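Local coordinates for protein S-adenosylmethionine:tRNA ribosyltransferase-isomerase (Thermotoga maritima, PDB 1VKY) that probably transfers and isomerises the ribose moiety of S-adenosylmethionine onto the 7-aminomethyl group of preQ1-modified tRNA, giving epoxyqueuosine during queuosine biosynthesis, at residues B[16-22]-B[305-311]; B[50-54]-B[332-336]. All blocks are in the same frame, centred on the assembly; numbering follows the deposited sequence.

Contact 1: B[16-22]-B[305-311]; sequences SEFDYEL and LPRSTLL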
ATOM      1  N   SER B  16       0.610  -1.891  27.733  1.00 57.99           N
ATOM      2  CA  SER B  16       0.794  -0.463  27.329  1.00 56.41           C
ATOM      3  C   SER B  16      -0.497   0.329  27.494  1.00 53.10           C
ATOM      4  O   SER B  16      -1.612  -0.141  27.194  1.00 46.40           O
ATOM      5  CB  SER B  16       1.299  -0.351  25.862  1.00 59.33           C
ATOM      6  OG  SER B  16       1.502   1.019  25.423  1.00 62.13           O
ATOM      7  N   GLU B  17      -0.316   1.567  27.932  1.00 51.83           N
ATOM      8  CA  GLU B  17      -1.387   2.565  27.934  1.00 50.96           C
ATOM      9  C   GLU B  17      -1.899   2.901  26.527  1.00 47.80           C
ATOM     10  O   GLU B  17      -3.002   3.444  26.390  1.00 46.96           O
ATOM     11  CB  GLU B  17      -0.892   3.859  28.596  1.00 54.10           C
ATOM     12  CG  GLU B  17      -1.385   4.081  30.017  1.00 60.16           C
ATOM     13  CD  GLU B  17      -1.867   5.505  30.206  1.00 74.09           C
ATOM     14  OE1 GLU B  17      -3.063   5.697  30.530  1.00 81.43           O
ATOM     15  OE2 GLU B  17      -1.048   6.433  30.002  1.00 80.57           O
ATOM     16  N   PHE B  18      -1.099   2.584  25.500  1.00 42.38           N
ATOM     17  CA  PHE B  18      -1.457   2.879  24.097  1.00 39.56           C
ATOM     18  C   PHE B  18      -1.849   1.640  23.293  1.00 38.53           C
ATOM     19  O   PHE B  18      -2.023   1.657  22.073  1.00 33.51           O
ATOM     20  CB  PHE B  18      -0.305   3.657  23.463  1.00 39.11           C
ATOM     21  CG  PHE B  18      -0.030   4.945  24.167  1.00 34.17           C
ATOM     22  CD1 PHE B  18       0.963   5.026  25.133  1.00 30.77           C
ATOM     23  CD2 PHE B  18      -0.815   6.065  23.921  1.00 33.64           C
ATOM     24  CE1 PHE B  18       1.207   6.180  25.783  1.00 36.18           C
ATOM     25  CE2 PHE B  18      -0.570   7.230  24.594  1.00 32.32           C
ATOM     26  CZ  PHE B  18       0.440   7.284  25.528  1.00 36.63           C
ATOM     27  N   ASP B  19      -2.050   0.543  24.005  1.00 39.15           N
ATOM     28  CA  ASP B  19      -2.514  -0.664  23.377  1.00 40.52           C
ATOM     29  C   ASP B  19      -4.020  -0.539  23.241  1.00 39.71           C
ATOM     30  O   ASP B  19      -4.668   0.106  24.054  1.00 40.21           O
ATOM     31  CB  ASP B  19      -2.164  -1.857  24.260  1.00 40.98           C
ATOM     32  CG  ASP B  19      -2.060  -3.125  23.494  1.00 48.19           C
ATOM     33  OD1 ASP B  19      -2.032  -3.110  22.236  1.00 41.14           O
ATOM     34  OD2 ASP B  19      -1.989  -4.210  24.084  1.00 57.06           O
ATOM     35  N   TYR B  20      -4.582  -1.118  22.192  1.00 36.79           N
ATOM     36  CA  TYR B  20      -6.022  -1.227  22.070  1.00 34.49           C
ATOM     37  C   TYR B  20      -6.227  -2.380  21.118  1.00 33.50           C
ATOM     38  O   TYR B  20      -5.294  -2.775  20.450  1.00 33.52           O
ATOM     39  CB  TYR B  20      -6.655   0.077  21.546  1.00 34.79           C
ATOM     40  CG  TYR B  20      -6.310   0.413  20.112  1.00 32.99           C
ATOM     41  CD1 TYR B  20      -7.152   0.017  19.070  1.00 28.99           C
ATOM     42  CD2 TYR B  20      -5.138   1.155  19.789  1.00 32.49           C
ATOM     43  CE1 TYR B  20      -6.846   0.342  17.727  1.00 25.09           C
ATOM     44  CE2 TYR B  20      -4.829   1.484  18.437  1.00 27.44           C
ATOM     45  CZ  TYR B  20      -5.684   1.037  17.430  1.00 27.34           C
ATOM     46  OH  TYR B  20      -5.443   1.308  16.129  1.00 28.14           O
ATOM     47  N   GLU B  21      -7.425  -2.943  21.079  1.00 34.37           N
ATOM     48  CA  GLU B  21      -7.661  -4.142  20.299  1.00 35.46           C
ATOM     49  C   GLU B  21      -8.126  -3.745  18.930  1.00 33.41           C
ATOM     50  O   GLU B  21      -9.189  -3.162  18.794  1.00 34.69           O
ATOM     51  CB  GLU B  21      -8.727  -5.050  20.965  1.00 38.73           C
ATOM     52  N   LEU B  22      -7.316  -4.044  17.926  1.00 34.57           N
ATOM     53  CA  LEU B  22      -7.601  -3.680  16.533  1.00 33.50           C
ATOM     54  C   LEU B  22      -7.855  -4.971  15.725  1.00 35.12           C
ATOM     55  O   LEU B  22      -6.886  -5.698  15.448  1.00 35.70           O
ATOM     56  CB  LEU B  22      -6.395  -2.964  15.925  1.00 30.98           C
ATOM     57  CG  LEU B  22      -6.456  -2.559  14.449  1.00 29.62           C
ATOM     58  CD1 LEU B  22      -7.790  -1.879  14.117  1.00 32.17           C
ATOM     59  CD2 LEU B  22      -5.249  -1.674  14.014  1.00 29.89           C
ATOM     60  N   LEU B 305      -1.578   2.479  14.637  1.00 26.19           N
ATOM     61  CA  LEU B 305      -1.661   1.141  15.180  1.00 26.61           C
ATOM     62  C   LEU B 305      -1.467   1.149  16.695  1.00 29.29           C
ATOM     63  O   LEU B 305      -0.798   2.071  17.242  1.00 27.40           O
ATOM     64  CB  LEU B 305      -0.582   0.284  14.480  1.00 29.74           C
ATOM     65  CG  LEU B 305      -0.666   0.143  12.937  1.00 34.76           C
ATOM     66  CD1 LEU B 305       0.614  -0.464  12.343  1.00 43.58           C
ATOM     67  CD2 LEU B 305      -1.885  -0.709  12.579  1.00 39.18           C
ATOM     68  N   PRO B 306      -1.997   0.118  17.371  1.00 29.87           N
ATOM     69  CA  PRO B 306      -1.748  -0.084  18.783  1.00 28.18           C
ATOM     70  C   PRO B 306      -0.291   0.054  19.122  1.00 30.68           C
ATOM     71  O   PRO B 306       0.595  -0.425  18.389  1.00 28.87           O
ATOM     72  CB  PRO B 306      -2.217  -1.533  19.036  1.00 33.73           C
ATOM     73  CG  PRO B 306      -3.267  -1.789  17.995  1.00 26.63           C
ATOM     74  CD  PRO B 306      -2.855  -0.955  16.815  1.00 29.58           C
ATOM     75  N   ARG B 307      -0.041   0.794  20.200  1.00 30.94           N
ATOM     76  CA  ARG B 307       1.304   0.956  20.737  1.00 33.11           C
ATOM     77  C   ARG B 307       2.240   1.745  19.831  1.00 32.36           C
ATOM     78  O   ARG B 307       3.426   1.810  20.124  1.00 32.72           O
ATOM     79  CB  ARG B 307       1.943  -0.422  21.051  1.00 34.24           C
ATOM     80  CG  ARG B 307       1.123  -1.336  22.018  1.00 37.22           C
ATOM     81  CD  ARG B 307       1.665  -2.775  22.113  1.00 40.96           C
ATOM     82  NE  ARG B 307       0.883  -3.651  21.225  1.00 61.56           N
ATOM     83  CZ  ARG B 307       1.326  -4.300  20.145  1.00 60.72           C
ATOM     84  NH1 ARG B 307       2.601  -4.288  19.755  1.00 60.23           N
ATOM     85  NH2 ARG B 307       0.452  -5.006  19.459  1.00 67.10           N
ATOM     86  N   SER B 308       1.767   2.359  18.743  1.00 27.94           N
ATOM     87  CA  SER B 308       2.718   3.043  17.860  1.00 27.16           C
ATOM     88  C   SER B 308       3.148   4.361  18.482  1.00 25.84           C
ATOM     89  O   SER B 308       2.351   4.994  19.205  1.00 26.31           O
ATOM     90  CB  SER B 308       2.089   3.381  16.521  1.00 25.92           C
ATOM     91  OG  SER B 308       0.849   3.986  16.750  1.00 29.72           O
ATOM     92  N   THR B 309       4.328   4.845  18.112  1.00 24.90           N
ATOM     93  CA  THR B 309       4.707   6.187  18.525  1.00 26.70           C
ATOM     94  C   THR B 309       3.836   7.247  17.882  1.00 28.52           C
ATOM     95  O   THR B 309       3.704   8.332  18.433  1.00 29.29           O
ATOM     96  CB  THR B 309       6.175   6.495  18.253  1.00 29.49           C
ATOM     97  OG1 THR B 309       6.438   6.320  16.855  1.00 34.05           O
ATOM     98  CG2 THR B 309       7.074   5.529  18.941  1.00 34.03           C
ATOM     99  N   LEU B 310       3.231   6.968  16.721  1.00 27.83           N
ATOM    100  CA  LEU B 310       2.309   7.938  16.120  1.00 28.42           C
ATOM    101  C   LEU B 310       1.037   8.103  16.957  1.00 27.40           C
ATOM    102  O   LEU B 310       0.507   9.184  17.075  1.00 24.64           O
ATOM    103  CB  LEU B 310       1.962   7.563  14.673  1.00 28.00           C
ATOM    104  CG  LEU B 310       3.187   7.475  13.739  1.00 37.53           C
ATOM    105  CD1 LEU B 310       2.774   7.241  12.304  1.00 46.52           C
ATOM    106  CD2 LEU B 310       3.985   8.756  13.811  1.00 41.95           C
ATOM    107  N   LEU B 311       0.543   7.013  17.511  1.00 25.64           N
ATOM    108  CA  LEU B 311      -0.594   7.065  18.424  1.00 27.17           C
ATOM    109  C   LEU B 311      -0.236   7.866  19.671  1.00 24.93           C
ATOM    110  O   LEU B 311      -1.036   8.682  20.177  1.00 25.86           O
ATOM    111  CB  LEU B 311      -1.070   5.624  18.790  1.00 27.60           C
ATOM    112  CG  LEU B 311      -2.222   5.557  19.765  1.00 29.83           C
ATOM    113  CD1 LEU B 311      -3.387   6.455  19.314  1.00 37.29           C
ATOM    114  CD2 LEU B 311      -2.646   4.087  19.959  1.00 32.74           C
TER
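Two turns meet here through one backbone hydrogen bond. Residues 16-19 form a type I beta turn, in which Ser-16 OG accepts from Phe-18 N at 3.0 Å (an ST turn); residues 305-308 form a type II turn. Phe-18 and Arg-307 have CA atoms 4.8 Å apart, Asp-19 and Pro-306 4.7 Å, and Arg-307 N donates to Phe-18 O at 2.9 Å with an N-H...O angle of 157°. The second turn leads into helix 309-318: Ser-308 is its N-cap, with OG accepting from Leu-311 N at 3.1 Å and donating to Leu-305 O at 2.6 Å. The contact thus fastens the first modelled residues of the chain to the start of a helix almost 300 positions later. Asp-19 OD1 meets Arg-307 NE in a 3.1 Å salt bridge. Pro-306 CG sits over the face of the Tyr-20 ring, 3.8 Å from its centroid and 17° off the normal, a CH-pi contact, while Leu-311 CD2 approaches the ring edge, 3.7 Å from Tyr-20 CE2. The Tyr-20 hydroxyl is hydrogen-bonded to His-304 O. Leu-22 CD2 packs 3.8 Å from both Leu-305 CD2 and Pro-306 CD. Pro-24 of the second subunit packs on Arg-307 and Ser-308.

Contact 2: B[50-54]-B[332-336]; sequences IEHRI and KRRYR
This is a surface contact made by side chains, between an outermost strand of the nine-stranded mixed sheet and the loop that follows helix 320-332. Residues 50-54 are extended, with phi running from -115° at Ile-54 to -129° at Arg-53, and their backbone pairs with strand 39-44 through Glu-51 with Val-42 and Arg-53 with Leu-40. The closest CA pair across the contact, His-52 and Arg-333, is 9.5 Å apart, so long side chains must span the gap; 186 Å² is buried in all. The helix ends in a Schellman motif, with Arg-334 at phi 71° and psi 36°. Tyr-335 follows with polyproline-II-like angles (-61°/160°), and CA-to-CB of both Arg-333 and Tyr-335 points toward the strand. His-52 (chi1 -57°, chi2 -78°) faces them and receives both. Its ND1 shares a 2.8 Å hydrogen bond with Tyr-335 OH, which reaches the imidazole edge from a side chain with chi1 -84° and chi2 65°; the two rings meet rim to rim, centroids 5.8 Å apart and planes at 58°. Over one imidazole face lies Arg-333 (chi1 m, chi2 and chi3 t), its guanidinium stacked flat with centres 3.7 Å apart and planes at 11°, and its CD 3.6 Å from the ring centroid in a CH-pi contact. Arg-333 NE forms a salt bridge with Glu-329, one helical turn earlier. A water ties the tyrosine to the strand backbone, 2.6 Å from Tyr-335 OH and donating to Arg-53 O at 2.8 Å. Arg-39 makes a cation-pi contact with the Tyr-335 ring and donates through NH1 to Arg-333 O.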
ATOM      1  N   ILE B  50     -17.301  14.203  19.653  1.00 27.80           N
ATOM      2  CA  ILE B  50     -16.817  13.366  18.554  1.00 30.33           C
ATOM      3  C   ILE B  50     -17.906  13.287  17.473  1.00 30.38           C
ATOM      4  O   ILE B  50     -19.090  13.038  17.781  1.00 32.48           O
ATOM      5  CB  ILE B  50     -16.439  11.950  19.063  1.00 28.35           C
ATOM      6  CG1 ILE B  50     -15.386  12.033  20.171  1.00 32.72           C
ATOM      7  CG2 ILE B  50     -15.878  11.084  17.949  1.00 31.44           C
ATOM      8  CD1 ILE B  50     -14.986  10.663  20.729  1.00 30.86           C
ATOM      9  N   GLU B  51     -17.513  13.479  16.220  1.00 29.19           N
ATOM     10  CA  GLU B  51     -18.427  13.321  15.087  1.00 27.78           C
ATOM     11  C   GLU B  51     -17.897  12.372  14.045  1.00 27.91           C
ATOM     12  O   GLU B  51     -16.683  12.173  13.891  1.00 27.60           O
ATOM     13  CB  GLU B  51     -18.662  14.637  14.358  1.00 28.91           C
ATOM     14  CG  GLU B  51     -19.136  15.800  15.184  1.00 29.36           C
ATOM     15  CD  GLU B  51     -19.343  17.000  14.290  1.00 29.39           C
ATOM     16  OE1 GLU B  51     -18.502  17.926  14.269  1.00 26.14           O
ATOM     17  OE2 GLU B  51     -20.326  16.960  13.571  1.00 29.45           O
ATOM     18  N   HIS B  52     -18.832  11.805  13.291  1.00 26.23           N
ATOM     19  CA  HIS B  52     -18.497  10.814  12.266  1.00 29.00           C
ATOM     20  C   HIS B  52     -18.943  11.335  10.899  1.00 30.84           C
ATOM     21  O   HIS B  52     -20.122  11.386  10.621  1.00 29.74           O
ATOM     22  CB  HIS B  52     -19.191   9.508  12.627  1.00 28.37           C
ATOM     23  CG  HIS B  52     -18.816   9.031  13.988  1.00 30.36           C
ATOM     24  ND1 HIS B  52     -17.624   8.396  14.244  1.00 29.90           N
ATOM     25  CD2 HIS B  52     -19.427   9.189  15.183  1.00 31.64           C
ATOM     26  CE1 HIS B  52     -17.539   8.136  15.537  1.00 29.28           C
ATOM     27  NE2 HIS B  52     -18.619   8.611  16.129  1.00 37.47           N
ATOM     28  N   ARG B  53     -17.969  11.709  10.065  1.00 29.33           N
ATOM     29  CA  ARG B  53     -18.202  12.443   8.813  1.00 28.88           C
ATOM     30  C   ARG B  53     -17.474  11.711   7.680  1.00 28.01           C
ATOM     31  O   ARG B  53     -16.989  10.589   7.884  1.00 28.29           O
ATOM     32  CB  ARG B  53     -17.714  13.894   8.949  1.00 29.30           C
ATOM     33  CG  ARG B  53     -18.436  14.627  10.089  1.00 31.06           C
ATOM     34  CD  ARG B  53     -19.958  14.914   9.783  1.00 25.14           C
ATOM     35  NE  ARG B  53     -19.907  16.307   9.564  1.00 38.77           N
ATOM     36  CZ  ARG B  53     -20.298  16.959   8.535  1.00 38.09           C
ATOM     37  NH1 ARG B  53     -21.003  16.444   7.560  1.00 34.55           N
ATOM     38  NH2 ARG B  53     -20.064  18.226   8.565  1.00 41.34           N
ATOM     39  N   ILE B  54     -17.487  12.341   6.506  1.00 27.65           N
ATOM     40  CA  ILE B  54     -16.781  11.911   5.310  1.00 28.58           C
ATOM     41  C   ILE B  54     -15.747  12.967   5.000  1.00 28.62           C
ATOM     42  O   ILE B  54     -15.988  14.145   5.261  1.00 26.99           O
ATOM     43  CB  ILE B  54     -17.774  11.784   4.115  1.00 30.07           C
ATOM     44  CG1 ILE B  54     -18.816  10.730   4.419  1.00 35.08           C
ATOM     45  CG2 ILE B  54     -17.061  11.470   2.817  1.00 37.01           C
ATOM     46  CD1 ILE B  54     -18.243   9.421   4.830  1.00 39.00           C
ATOM     47  N   LYS B 332     -15.381   0.046  16.910  1.00 32.41           N
ATOM     48  CA  LYS B 332     -16.778  -0.346  17.054  1.00 31.07           C
ATOM     49  C   LYS B 332     -17.517  -0.017  15.791  1.00 32.30           C
ATOM     50  O   LYS B 332     -18.279  -0.838  15.289  1.00 29.95           O
ATOM     51  CB  LYS B 332     -17.400   0.362  18.250  1.00 33.26           C
ATOM     52  CG  LYS B 332     -18.796  -0.052  18.584  1.00 42.30           C
ATOM     53  CD  LYS B 332     -19.338   0.787  19.717  1.00 47.94           C
ATOM     54  CE  LYS B 332     -20.737   0.323  20.128  1.00 59.49           C
ATOM     55  NZ  LYS B 332     -21.360   1.326  21.054  1.00 63.01           N
ATOM     56  N   ARG B 333     -17.246   1.143  15.203  1.00 29.36           N
ATOM     57  CA  ARG B 333     -17.924   1.520  13.969  1.00 29.55           C
ATOM     58  C   ARG B 333     -17.270   1.030  12.699  1.00 30.45           C
ATOM     59  O   ARG B 333     -17.723   1.378  11.600  1.00 30.91           O
ATOM     60  CB  ARG B 333     -18.033   3.047  13.902  1.00 29.35           C
ATOM     61  CG  ARG B 333     -18.964   3.580  14.922  1.00 32.36           C
ATOM     62  CD  ARG B 333     -18.986   5.079  14.963  1.00 39.25           C
ATOM     63  NE  ARG B 333     -19.936   5.595  15.960  1.00 39.21           N
ATOM     64  CZ  ARG B 333     -21.071   6.212  15.663  1.00 41.53           C
ATOM     65  NH1 ARG B 333     -21.468   6.356  14.391  1.00 40.63           N
ATOM     66  NH2 ARG B 333     -21.826   6.684  16.646  1.00 43.73           N
ATOM     67  N   ARG B 334     -16.178   0.274  12.831  1.00 32.59           N
ATOM     68  CA  ARG B 334     -15.563  -0.421  11.703  1.00 31.14           C
ATOM     69  C   ARG B 334     -14.873   0.558  10.756  1.00 30.44           C
ATOM     70  O   ARG B 334     -14.839   0.378   9.531  1.00 26.57           O
ATOM     71  CB  ARG B 334     -16.617  -1.308  10.983  1.00 34.47           C
ATOM     72  CG  ARG B 334     -17.401  -2.262  11.912  1.00 40.16           C
ATOM     73  CD  ARG B 334     -16.590  -3.388  12.516  1.00 45.81           C
ATOM     74  NE  ARG B 334     -16.094  -4.304  11.493  1.00 50.32           N
ATOM     75  CZ  ARG B 334     -15.219  -5.297  11.703  1.00 48.12           C
ATOM     76  NH1 ARG B 334     -14.718  -5.544  12.908  1.00 46.33           N
ATOM     77  NH2 ARG B 334     -14.836  -6.048  10.688  1.00 49.99           N
ATOM     78  N   TYR B 335     -14.270   1.606  11.313  1.00 27.82           N
ATOM     79  CA  TYR B 335     -13.410   2.461  10.495  1.00 28.26           C
ATOM     80  C   TYR B 335     -12.266   1.603   9.961  1.00 27.12           C
ATOM     81  O   TYR B 335     -11.882   0.580  10.575  1.00 30.77           O
ATOM     82  CB  TYR B 335     -12.795   3.614  11.325  1.00 25.52           C
ATOM     83  CG  TYR B 335     -13.667   4.828  11.490  1.00 27.15           C
ATOM     84  CD1 TYR B 335     -14.860   4.767  12.195  1.00 23.56           C
ATOM     85  CD2 TYR B 335     -13.288   6.067  10.938  1.00 25.37           C
ATOM     86  CE1 TYR B 335     -15.669   5.921  12.365  1.00 26.08           C
ATOM     87  CE2 TYR B 335     -14.076   7.214  11.108  1.00 24.53           C
ATOM     88  CZ  TYR B 335     -15.270   7.137  11.812  1.00 23.79           C
ATOM     89  OH  TYR B 335     -16.022   8.318  11.966  1.00 28.99           O
ATOM     90  N   ARG B 336     -11.650   2.083   8.900  1.00 27.82           N
ATOM     91  CA  ARG B 336     -10.435   1.476   8.394  1.00 30.62           C
ATOM     92  C   ARG B 336      -9.199   2.233   8.863  1.00 31.73           C
ATOM     93  O   ARG B 336      -9.199   3.489   8.924  1.00 29.98           O
ATOM     94  CB  ARG B 336     -10.463   1.440   6.886  1.00 30.45           C
ATOM     95  CG  ARG B 336     -11.618   0.629   6.280  1.00 38.37           C
ATOM     96  CD  ARG B 336     -11.764   0.879   4.781  1.00 44.95           C
ATOM     97  NE  ARG B 336     -11.688   2.318   4.506  1.00 46.47           N
ATOM     98  CZ  ARG B 336     -10.787   2.944   3.737  1.00 50.69           C
ATOM     99  NH1 ARG B 336      -9.829   2.271   3.064  1.00 40.26           N
ATOM    100  NH2 ARG B 336     -10.866   4.284   3.639  1.00 41.61           N
TER
HETATM  101  O   HOH W   1     -17.349   8.580   9.792  1.00 33.22           O

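Overall arrangement
The segments alternate along the chain, in the order 16-22, 50-54, 305-311, 332-336, so each contact joins an N-terminal segment to one near the C-terminus. Their centres are 18 Å apart and their nearest atoms about 6 Å, without touching, on the same side of the chain's centre. Helix 320-332 connects them: Leu-311 of contact 1 packs on its Met-324 and Tyr-327, and contact 2 lies at its C-terminal end. Strands 39-44 and 343-346, neighbours in the mixed sheet, likewise bring the two ends of the sequence together. Contact 1 also reaches the second subunit, whereas no other chain of the assembly touches the segments of contact 2.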